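Local coordinates for protein branched-chain alpha-ketoacid decarboxylase (Lactococcus lactis, PDB 2VBF) that probably decarboxylates branched-chain and aromatic alpha-keto acids to aldehydes, using thiamine diphosphate and a magnesium ion as cofactors, at residues E42-P47 against K65-A70; N69-N74 against V459-L464. One frame throughout, in Å; residues are numbered along the deposited sequence.

In the fold
Contact 1 and contact 2 are both buried, their centres about 10 Å apart, and they meet in N69 and A70, on the link between strand 65-68 and helix 72-86. Contact 1 stays inside the N-terminal cofactor-binding region: two parallel strands joined by backbone bonds, with an indole and aliphatic side chains on their faces. Contact 2 ties that region to the C-terminal one, and its chemistry is polar, a single carboxylate taking up amide N-H groups. The two also pack directly on each other, I67 and G68 against L464 and V46 against E72. Both reach the same thiamine diphosphate and both touch the second subunit.

Contact 1: residues E42-P47 against K65-A70; sequences EIFGVP and KWIGNA. With TPP (thiamine diphosphate), chain D.
The bond from N69 N to G45 O, 2.8 Å long and nearly straight, is the shortest between the two segments, just past the parallel strands 42-45 and 65-68, the two ends of a beta-alpha-beta unit that runs through helix 52-60. G45 is held from its other end too: its N donates to N69 OD1 at 3.0 Å, in the carbonyl plane of the amide but bent to 143° at the hydrogen. One asparagine thus takes both polar backbone atoms of the glycine. In N69, chi1 of -65° sets CG beside its own backbone N, and a roughly perpendicular chi2 brings OD1 round to G45 N; the same oxygen lies near F44 CB. Farther back the strands pair regularly, I43 N giving to K65 O at 2.9 Å and I67 N to I43 O.

On the face with I43, W66 lays its indole along the neighbouring backbone. CG is anti to the backbone N (chi1 174°), and the six-membered ring reaches I43 O, F44 O and G45, with CZ3 3.2 Å from F44 O and CH2 close to G45 C. A CB on G45 would sit tight against W66 CH2 and, at these backbone angles, against F44 O as well. L55 and I59 of helix 52-60 also touch the indole. On the other face I67 lies alongside both E42 and F44: its CD1 meets E42 CG at 3.5 Å, and its CB packs on F44 CD1. The charged ends look elsewhere, OE1 of E42 to Y82 and NZ of K65 to E468. Past the strand, V46 and P47 line the cofactor pocket, where P47 O comes within 3.3 Å of C6' of the thiamine diphosphate pyrimidine.

Contact 2: residues N69-N74 against V459-L464; sequences NANELN and VQELGL. With TPP (thiamine diphosphate), chain D.
This is a polar, buried contact between the two cofactor-binding regions of one chain, at the start of helix 72-86 and just ahead of helix 462-467, and the carboxylate of E461 carries it. OE1 accepts two N-H groups: A70 N, on its syn lone pair at 3.2 Å, and N69 ND2, which comes at it from above the carboxylate plane, 67° out. OE2 uses its anti lone pair for N74 ND2, a bond of 2.8 Å lying in the amide plane of N74, while A70 N and N71 N add weak bonds. CG of E461 is anti to its carbonyl carbon (chi1 -60°) and the chain bends at chi2, which brings the carboxylate to the N-H groups of residues 69-71 and of N74. Negative charge among so many N-H donors is probably well stabilised. With an alanine here the carboxylate is gone, which would probably leave the N-H groups of N69, A70, N71 and N74 without their shared acceptor and the N74 amide freer to turn.

Q460 packs its CG on A70 CB at 3.5 Å and gives OE1 to a weak bond from N74 ND2; its NE2 makes a stronger bond to OE1 of Q460 of the second subunit. L464 lies beside N69, its CD1 3.3 Å from ND2. E72, pointing away from this junction, sets OE2 2.7 Å from N1' of thiamine diphosphate, the pairing with the aminopyrimidine familiar in this enzyme family. Helix 430-440 packs on E461 and N74 through P432, and M78 of helix 72-86 lies against N69 and L464.

Contact 1: residues E42-P47 against K65-A70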
ATOM      1  N   GLU A  42      11.535 -16.605  10.238  1.00 14.44           N
ATOM      2  CA  GLU A  42      11.492 -15.150  10.302  1.00 14.52           C
ATOM      3  C   GLU A  42      10.064 -14.724  10.013  1.00 14.74           C
ATOM      4  O   GLU A  42       9.442 -15.297   9.128  1.00 13.78           O
ATOM      5  CB  GLU A  42      12.424 -14.526   9.244  1.00 14.70           C
ATOM      6  CG  GLU A  42      13.908 -14.482   9.607  1.00 16.82           C
ATOM      7  CD  GLU A  42      14.695 -15.735   9.250  1.00 18.00           C
ATOM      8  OE1 GLU A  42      14.232 -16.592   8.463  1.00 14.89           O
ATOM      9  OE2 GLU A  42      15.832 -15.854   9.748  1.00 21.02           O
ATOM     10  N   ILE A  43       9.561 -13.727  10.748  1.00 13.29           N
ATOM     11  CA  ILE A  43       8.230 -13.155  10.504  1.00 12.15           C
ATOM     12  C   ILE A  43       8.384 -11.670  10.239  1.00 11.88           C
ATOM     13  O   ILE A  43       9.054 -10.955  10.994  1.00 11.36           O
ATOM     14  CB  ILE A  43       7.258 -13.385  11.689  1.00 12.53           C
ATOM     15  CG1 ILE A  43       7.079 -14.890  11.908  1.00 14.20           C
ATOM     16  CG2 ILE A  43       5.911 -12.693  11.467  1.00 12.08           C
ATOM     17  CD1 ILE A  43       6.090 -15.284  12.996  1.00 15.15           C
ATOM     18  N   PHE A  44       7.758 -11.224   9.157  1.00 11.55           N
ATOM     19  CA  PHE A  44       7.807  -9.812   8.763  1.00 11.05           C
ATOM     20  C   PHE A  44       6.573  -9.059   9.246  1.00 10.54           C
ATOM     21  O   PHE A  44       5.654  -9.639   9.813  1.00 11.10           O
ATOM     22  CB  PHE A  44       7.983  -9.715   7.256  1.00 11.07           C
ATOM     23  CG  PHE A  44       9.197 -10.453   6.765  1.00 10.29           C
ATOM     24  CD1 PHE A  44      10.464  -9.902   6.918  1.00 11.01           C
ATOM     25  CD2 PHE A  44       9.083 -11.710   6.209  1.00 10.22           C
ATOM     26  CE1 PHE A  44      11.597 -10.595   6.493  1.00 10.89           C
ATOM     27  CE2 PHE A  44      10.207 -12.417   5.769  1.00 10.43           C
ATOM     28  CZ  PHE A  44      11.468 -11.851   5.917  1.00 11.24           C
ATOM     29  N   GLY A  45       6.591  -7.744   9.063  1.00 10.54           N
ATOM     30  CA  GLY A  45       5.410  -6.930   9.307  1.00 10.05           C
ATOM     31  C   GLY A  45       5.640  -5.635  10.056  1.00 11.16           C
ATOM     32  O   GLY A  45       6.757  -5.139  10.148  1.00 11.49           O
ATOM     33  N   VAL A  46       4.566  -5.124  10.635  1.00 11.32           N
ATOM     34  CA  VAL A  46       4.581  -3.836  11.319  1.00 10.84           C
ATOM     35  C   VAL A  46       3.733  -3.927  12.573  1.00 10.76           C
ATOM     36  O   VAL A  46       2.596  -4.440  12.523  1.00 11.00           O
ATOM     37  CB  VAL A  46       4.053  -2.692  10.415  1.00 10.75           C
ATOM     38  CG1 VAL A  46       4.035  -1.323  11.169  1.00 10.83           C
ATOM     39  CG2 VAL A  46       4.878  -2.573   9.120  1.00 12.71           C
ATOM     40  N   PRO A  47       4.279  -3.448  13.714  1.00 10.30           N
ATOM     41  CA  PRO A  47       3.487  -3.486  14.939  1.00 11.09           C
ATOM     42  C   PRO A  47       2.272  -2.561  14.970  1.00 12.47           C
ATOM     43  O   PRO A  47       2.225  -1.562  14.256  1.00 11.68           O
ATOM     44  CB  PRO A  47       4.486  -3.019  16.025  1.00 11.82           C
ATOM     45  CG  PRO A  47       5.801  -3.093  15.424  1.00 12.28           C
ATOM     46  CD  PRO A  47       5.607  -2.858  13.959  1.00 11.11           C
ATOM     47  N   LYS A  65      12.667 -15.165  14.327  1.00 18.95           N
ATOM     48  CA  LYS A  65      13.076 -13.778  14.465  1.00 18.95           C
ATOM     49  C   LYS A  65      12.013 -12.840  13.894  1.00 16.94           C
ATOM     50  O   LYS A  65      11.526 -13.058  12.789  1.00 16.43           O
ATOM     51  CB  LYS A  65      14.406 -13.546  13.736  1.00 20.58           C
ATOM     52  CG  LYS A  65      15.067 -12.224  14.097  1.00 23.39           C
ATOM     53  CD  LYS A  65      16.297 -11.945  13.252  1.00 24.30           C
ATOM     54  CE  LYS A  65      16.809 -10.517  13.482  1.00 25.22           C
ATOM     55  NZ  LYS A  65      18.147 -10.266  12.873  1.00 27.77           N
ATOM     56  N   TRP A  66      11.674 -11.800  14.652  1.00 15.26           N
ATOM     57  CA  TRP A  66      10.890 -10.680  14.132  1.00 14.85           C
ATOM     58  C   TRP A  66      11.799  -9.807  13.269  1.00 14.16           C
ATOM     59  O   TRP A  66      12.868  -9.362  13.717  1.00 14.07           O
ATOM     60  CB  TRP A  66      10.305  -9.850  15.268  1.00 12.98           C
ATOM     61  CG  TRP A  66       9.600  -8.608  14.819  1.00 12.19           C
ATOM     62  CD1 TRP A  66      10.007  -7.323  15.004  1.00 12.52           C
ATOM     63  CD2 TRP A  66       8.375  -8.546  14.092  1.00 12.62           C
ATOM     64  NE1 TRP A  66       9.091  -6.455  14.446  1.00 13.33           N
ATOM     65  CE2 TRP A  66       8.084  -7.188  13.872  1.00 11.13           C
ATOM     66  CE3 TRP A  66       7.493  -9.506  13.607  1.00 11.73           C
ATOM     67  CZ2 TRP A  66       6.932  -6.771  13.202  1.00 11.73           C
ATOM     68  CZ3 TRP A  66       6.361  -9.099  12.937  1.00 12.94           C
ATOM     69  CH2 TRP A  66       6.081  -7.741  12.745  1.00 12.42           C
ATOM     70  N   ILE A  67      11.365  -9.545  12.037  1.00 13.73           N
ATOM     71  CA  ILE A  67      12.052  -8.606  11.162  1.00 13.80           C
ATOM     72  C   ILE A  67      11.039  -7.540  10.748  1.00 13.39           C
ATOM     73  O   ILE A  67      10.268  -7.733   9.809  1.00 12.84           O
ATOM     74  CB  ILE A  67      12.695  -9.312   9.966  1.00 14.01           C
ATOM     75  CG1 ILE A  67      13.679 -10.382  10.481  1.00 15.40           C
ATOM     76  CG2 ILE A  67      13.425  -8.305   9.069  1.00 14.15           C
ATOM     77  CD1 ILE A  67      14.546 -10.997   9.429  1.00 16.46           C
ATOM     78  N   GLY A  68      11.053  -6.422  11.468  1.00 12.12           N
ATOM     79  CA  GLY A  68      10.039  -5.380  11.283  1.00 11.87           C
ATOM     80  C   GLY A  68      10.341  -4.598  10.033  1.00 12.51           C
ATOM     81  O   GLY A  68      11.502  -4.283   9.773  1.00 13.10           O
ATOM     82  N   ASN A  69       9.297  -4.301   9.257  1.00 11.71           N
ATOM     83  CA  ASN A  69       9.398  -3.496   8.034  1.00 11.57           C
ATOM     84  C   ASN A  69       9.018  -2.030   8.287  1.00 10.99           C
ATOM     85  O   ASN A  69       8.400  -1.714   9.302  1.00 10.79           O
ATOM     86  CB  ASN A  69       8.448  -4.080   6.990  1.00 11.61           C
ATOM     87  CG  ASN A  69       8.858  -5.464   6.567  1.00  9.69           C
ATOM     88  OD1 ASN A  69       8.362  -6.452   7.085  1.00 13.23           O
ATOM     89  ND2 ASN A  69       9.817  -5.545   5.651  1.00 11.03           N
ATOM     90  N   ALA A  70       9.370  -1.149   7.340  1.00 11.62           N
ATOM     91  CA  ALA A  70       8.957   0.253   7.409  1.00 11.81           C
ATOM     92  C   ALA A  70       7.441   0.373   7.176  1.00 10.29           C
ATOM     93  O   ALA A  70       6.757   1.095   7.917  1.00 12.09           O
ATOM     94  CB  ALA A  70       9.744   1.088   6.398  1.00 11.32           C
TER
HETATM   95  N1' TPP D1549       0.535   0.647  10.766  1.00 11.13           N
HETATM   96  C2' TPP D1549      -0.320   1.584  10.227  1.00 10.05           C
HETATM   97  CM2 TPP D1549      -0.468   1.684   8.743  1.00 11.30           C
HETATM   98  N3' TPP D1549      -1.023   2.398  11.067  1.00 10.01           N
HETATM   99  C4' TPP D1549      -0.882   2.303  12.441  1.00 10.44           C
HETATM  100  N4' TPP D1549      -1.631   3.107  13.185  1.00 10.86           N
HETATM  101  C5' TPP D1549       0.003   1.369  12.999  1.00 11.20           C
HETATM  102  C6' TPP D1549       0.715   0.544  12.134  1.00 11.40           C
HETATM  103  C7' TPP D1549       0.193   1.270  14.515  1.00 11.66           C
HETATM  104  N3  TPP D1549       0.857   2.447  15.087  1.00 14.50           N
HETATM  105  C2  TPP D1549       0.225   3.542  15.670  1.00 16.64           C
HETATM  106  S1  TPP D1549       1.193   4.716  16.227  1.00 15.41           S
HETATM  107  C5  TPP D1549       2.478   3.859  15.755  1.00 13.91           C
HETATM  108  C4  TPP D1549       2.199   2.629  15.153  1.00 12.48           C
HETATM  109  CM4 TPP D1549       3.219   1.647  14.636  1.00 14.73           C
HETATM  110  C6  TPP D1549       3.826   4.460  16.041  1.00 13.38           C
HETATM  111  C7  TPP D1549       4.097   5.775  15.315  1.00 14.09           C
HETATM  112  O7  TPP D1549       5.436   6.102  15.647  1.00 14.21           O
HETATM  113  PA  TPP D1549       6.054   7.572  15.410  1.00 13.18           P
HETATM  114  O1A TPP D1549       5.579   8.019  14.036  1.00 12.09           O
HETATM  115  O2A TPP D1549       7.555   7.440  15.500  1.00 11.99           O
HETATM  116  O3A TPP D1549       5.362   8.491  16.518  1.00 11.78           O
HETATM  117  PB  TPP D1549       5.910   8.861  18.003  1.00 12.87           P
HETATM  118  O1B TPP D1549       4.849   8.381  18.947  1.00 12.73           O
HETATM  119  O2B TPP D1549       6.068  10.350  18.040  1.00 13.83           O
HETATM  120  O3B TPP D1549       7.240   8.183  18.190  1.00 11.25           O

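Contact 2: residues N69-N74 against V459-L464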
ATOM      1  N   ASN A  69       9.297  -4.301   9.257  1.00 11.71           N
ATOM      2  CA  ASN A  69       9.398  -3.496   8.034  1.00 11.57           C
ATOM      3  C   ASN A  69       9.018  -2.030   8.287  1.00 10.99           C
ATOM      4  O   ASN A  69       8.400  -1.714   9.302  1.00 10.79           O
ATOM      5  CB  ASN A  69       8.448  -4.080   6.990  1.00 11.61           C
ATOM      6  CG  ASN A  69       8.858  -5.464   6.567  1.00  9.69           C
ATOM      7  OD1 ASN A  69       8.362  -6.452   7.085  1.00 13.23           O
ATOM      8  ND2 ASN A  69       9.817  -5.545   5.651  1.00 11.03           N
ATOM      9  N   ALA A  70       9.370  -1.149   7.340  1.00 11.62           N
ATOM     10  CA  ALA A  70       8.957   0.253   7.409  1.00 11.81           C
ATOM     11  C   ALA A  70       7.441   0.373   7.176  1.00 10.29           C
ATOM     12  O   ALA A  70       6.757   1.095   7.917  1.00 12.09           O
ATOM     13  CB  ALA A  70       9.744   1.088   6.398  1.00 11.32           C
ATOM     14  N   ASN A  71       6.916  -0.326   6.163  1.00 10.01           N
ATOM     15  CA  ASN A  71       5.477  -0.369   5.920  1.00 11.01           C
ATOM     16  C   ASN A  71       4.944  -1.766   5.585  1.00  9.97           C
ATOM     17  O   ASN A  71       5.708  -2.701   5.286  1.00  8.95           O
ATOM     18  CB  ASN A  71       5.005   0.694   4.902  1.00 10.62           C
ATOM     19  CG  ASN A  71       5.465   0.446   3.476  1.00  9.99           C
ATOM     20  OD1 ASN A  71       5.524  -0.685   2.986  1.00 10.16           O
ATOM     21  ND2 ASN A  71       5.731   1.541   2.765  1.00 10.32           N
ATOM     22  N   GLU A  72       3.624  -1.889   5.631  1.00 10.61           N
ATOM     23  CA  GLU A  72       2.959  -3.186   5.440  1.00 10.53           C
ATOM     24  C   GLU A  72       2.957  -3.708   4.009  1.00 11.26           C
ATOM     25  O   GLU A  72       3.031  -4.927   3.785  1.00 10.47           O
ATOM     26  CB  GLU A  72       1.531  -3.156   5.979  1.00 10.80           C
ATOM     27  CG  GLU A  72       1.472  -3.022   7.484  1.00 11.86           C
ATOM     28  CD  GLU A  72       1.487  -1.575   7.982  1.00 11.11           C
ATOM     29  OE1 GLU A  72       1.763  -0.626   7.201  1.00 10.95           O
ATOM     30  OE2 GLU A  72       1.212  -1.389   9.187  1.00 11.30           O
ATOM     31  N   LEU A  73       2.816  -2.821   3.025  1.00  8.60           N
ATOM     32  CA  LEU A  73       2.898  -3.272   1.652  1.00  8.90           C
ATOM     33  C   LEU A  73       4.250  -3.944   1.425  1.00  7.94           C
ATOM     34  O   LEU A  73       4.335  -5.033   0.856  1.00  9.82           O
ATOM     35  CB  LEU A  73       2.691  -2.124   0.651  1.00  8.17           C
ATOM     36  CG  LEU A  73       2.707  -2.564  -0.816  1.00  8.66           C
ATOM     37  CD1 LEU A  73       1.631  -3.607  -1.150  1.00  9.23           C
ATOM     38  CD2 LEU A  73       2.607  -1.377  -1.770  1.00  8.90           C
ATOM     39  N   ASN A  74       5.313  -3.296   1.898  1.00  9.55           N
ATOM     40  CA  ASN A  74       6.644  -3.843   1.759  1.00 10.17           C
ATOM     41  C   ASN A  74       6.797  -5.170   2.485  1.00  9.13           C
ATOM     42  O   ASN A  74       7.438  -6.080   1.939  1.00 10.51           O
ATOM     43  CB  ASN A  74       7.705  -2.837   2.213  1.00 10.53           C
ATOM     44  CG  ASN A  74       7.725  -1.589   1.333  1.00 10.45           C
ATOM     45  OD1 ASN A  74       7.110  -1.565   0.258  1.00 11.63           O
ATOM     46  ND2 ASN A  74       8.412  -0.535   1.789  1.00 12.38           N
ATOM     47  N   VAL A 459      11.366   2.055  -1.529  1.00 12.77           N
ATOM     48  CA  VAL A 459      12.708   2.419  -1.079  1.00 11.86           C
ATOM     49  C   VAL A 459      12.949   2.308   0.433  1.00 13.20           C
ATOM     50  O   VAL A 459      14.070   2.039   0.856  1.00 12.88           O
ATOM     51  CB  VAL A 459      13.062   3.868  -1.552  1.00 10.65           C
ATOM     52  CG1 VAL A 459      12.233   4.882  -0.790  1.00 10.64           C
ATOM     53  CG2 VAL A 459      14.563   4.145  -1.379  1.00 12.93           C
ATOM     54  N   GLN A 460      11.908   2.476   1.251  1.00  9.88           N
ATOM     55  CA  GLN A 460      12.101   2.564   2.705  1.00 11.76           C
ATOM     56  C   GLN A 460      12.620   1.284   3.352  1.00 12.37           C
ATOM     57  O   GLN A 460      13.111   1.343   4.494  1.00 13.50           O
ATOM     58  CB  GLN A 460      10.863   3.090   3.444  1.00 12.56           C
ATOM     59  CG  GLN A 460       9.557   2.392   3.112  1.00 10.71           C
ATOM     60  CD  GLN A 460       8.843   3.061   1.960  1.00 11.41           C
ATOM     61  OE1 GLN A 460       8.960   2.643   0.801  1.00 13.06           O
ATOM     62  NE2 GLN A 460       8.144   4.137   2.263  1.00 10.53           N
ATOM     63  N   GLU A 461      12.566   0.141   2.657  1.00 12.72           N
ATOM     64  CA  GLU A 461      13.142  -1.095   3.237  1.00 12.90           C
ATOM     65  C   GLU A 461      14.679  -1.123   3.186  1.00 11.96           C
ATOM     66  O   GLU A 461      15.309  -2.066   3.667  1.00 13.88           O
ATOM     67  CB  GLU A 461      12.567  -2.359   2.608  1.00 12.99           C
ATOM     68  CG  GLU A 461      11.039  -2.516   2.768  1.00 14.57           C
ATOM     69  CD  GLU A 461      10.505  -2.156   4.139  1.00 15.05           C
ATOM     70  OE1 GLU A 461      11.020  -2.704   5.134  1.00 15.68           O
ATOM     71  OE2 GLU A 461       9.563  -1.325   4.230  1.00 12.49           O
ATOM     72  N   LEU A 462      15.285  -0.093   2.601  1.00 14.04           N
ATOM     73  CA  LEU A 462      16.725   0.125   2.744  1.00 14.54           C
ATOM     74  C   LEU A 462      17.131   0.088   4.234  1.00 13.05           C
ATOM     75  O   LEU A 462      18.156  -0.493   4.576  1.00 14.14           O
ATOM     76  CB  LEU A 462      17.105   1.458   2.085  1.00 16.57           C
ATOM     77  CG  LEU A 462      18.525   1.795   1.651  1.00 18.34           C
ATOM     78  CD1 LEU A 462      19.303   0.604   1.146  1.00 18.60           C
ATOM     79  CD2 LEU A 462      18.453   2.890   0.581  1.00 18.25           C
ATOM     80  N   GLY A 463      16.327   0.669   5.127  1.00 10.87           N
ATOM     81  CA  GLY A 463      16.620   0.635   6.561  1.00 12.16           C
ATOM     82  C   GLY A 463      16.772  -0.778   7.103  1.00 12.75           C
ATOM     83  O   GLY A 463      17.744  -1.098   7.790  1.00 12.88           O
ATOM     84  N   LEU A 464      15.797  -1.627   6.790  1.00 12.02           N
ATOM     85  CA  LEU A 464      15.841  -3.034   7.153  1.00 11.93           C
ATOM     86  C   LEU A 464      17.101  -3.727   6.639  1.00 11.86           C
ATOM     87  O   LEU A 464      17.732  -4.490   7.364  1.00 13.97           O
ATOM     88  CB  LEU A 464      14.585  -3.727   6.611  1.00 11.70           C
ATOM     89  CG  LEU A 464      14.433  -5.237   6.817  1.00 11.97           C
ATOM     90  CD1 LEU A 464      12.951  -5.641   6.708  1.00 13.39           C
ATOM     91  CD2 LEU A 464      15.281  -6.044   5.838  1.00  9.86           C
TER
HETATM   92  N1' TPP D1549       0.535   0.647  10.766  1.00 11.13           N
HETATM   93  C2' TPP D1549      -0.320   1.584  10.227  1.00 10.05           C
HETATM   94  CM2 TPP D1549      -0.468   1.684   8.743  1.00 11.30           C
HETATM   95  N3' TPP D1549      -1.023   2.398  11.067  1.00 10.01           N
HETATM   96  C4' TPP D1549      -0.882   2.303  12.441  1.00 10.44           C
HETATM   97  N4' TPP D1549      -1.631   3.107  13.185  1.00 10.86           N
HETATM   98  C5' TPP D1549       0.003   1.369  12.999  1.00 11.20           C
HETATM   99  C6' TPP D1549       0.715   0.544  12.134  1.00 11.40           C
HETATM  100  C7' TPP D1549       0.193   1.270  14.515  1.00 11.66           C
HETATM  101  N3  TPP D1549       0.857   2.447  15.087  1.00 14.50           N
HETATM  102  C2  TPP D1549       0.225   3.542  15.670  1.00 16.64           C
HETATM  103  S1  TPP D1549       1.193   4.716  16.227  1.00 15.41           S
HETATM  104  C5  TPP D1549       2.478   3.859  15.755  1.00 13.91           C
HETATM  105  C4  TPP D1549       2.199   2.629  15.153  1.00 12.48           C
HETATM  106  CM4 TPP D1549       3.219   1.647  14.636  1.00 14.73           C
HETATM  107  C6  TPP D1549       3.826   4.460  16.041  1.00 13.38           C
HETATM  108  C7  TPP D1549       4.097   5.775  15.315  1.00 14.09           C
HETATM  109  O7  TPP D1549       5.436   6.102  15.647  1.00 14.21           O
HETATM  110  PA  TPP D1549       6.054   7.572  15.410  1.00 13.18           P
HETATM  111  O1A TPP D1549       5.579   8.019  14.036  1.00 12.09           O
HETATM  112  O2A TPP D1549       7.555   7.440  15.500  1.00 11.99           O
HETATM  113  O3A TPP D1549       5.362   8.491  16.518  1.00 11.78           O
HETATM  114  PB  TPP D1549       5.910   8.861  18.003  1.00 12.87           P
HETATM  115  O1B TPP D1549       4.849   8.381  18.947  1.00 12.73           O
HETATM  116  O2B TPP D1549       6.068  10.350  18.040  1.00 13.83           O
HETATM  117  O3B TPP D1549       7.240   8.183  18.190  1.00 11.25           O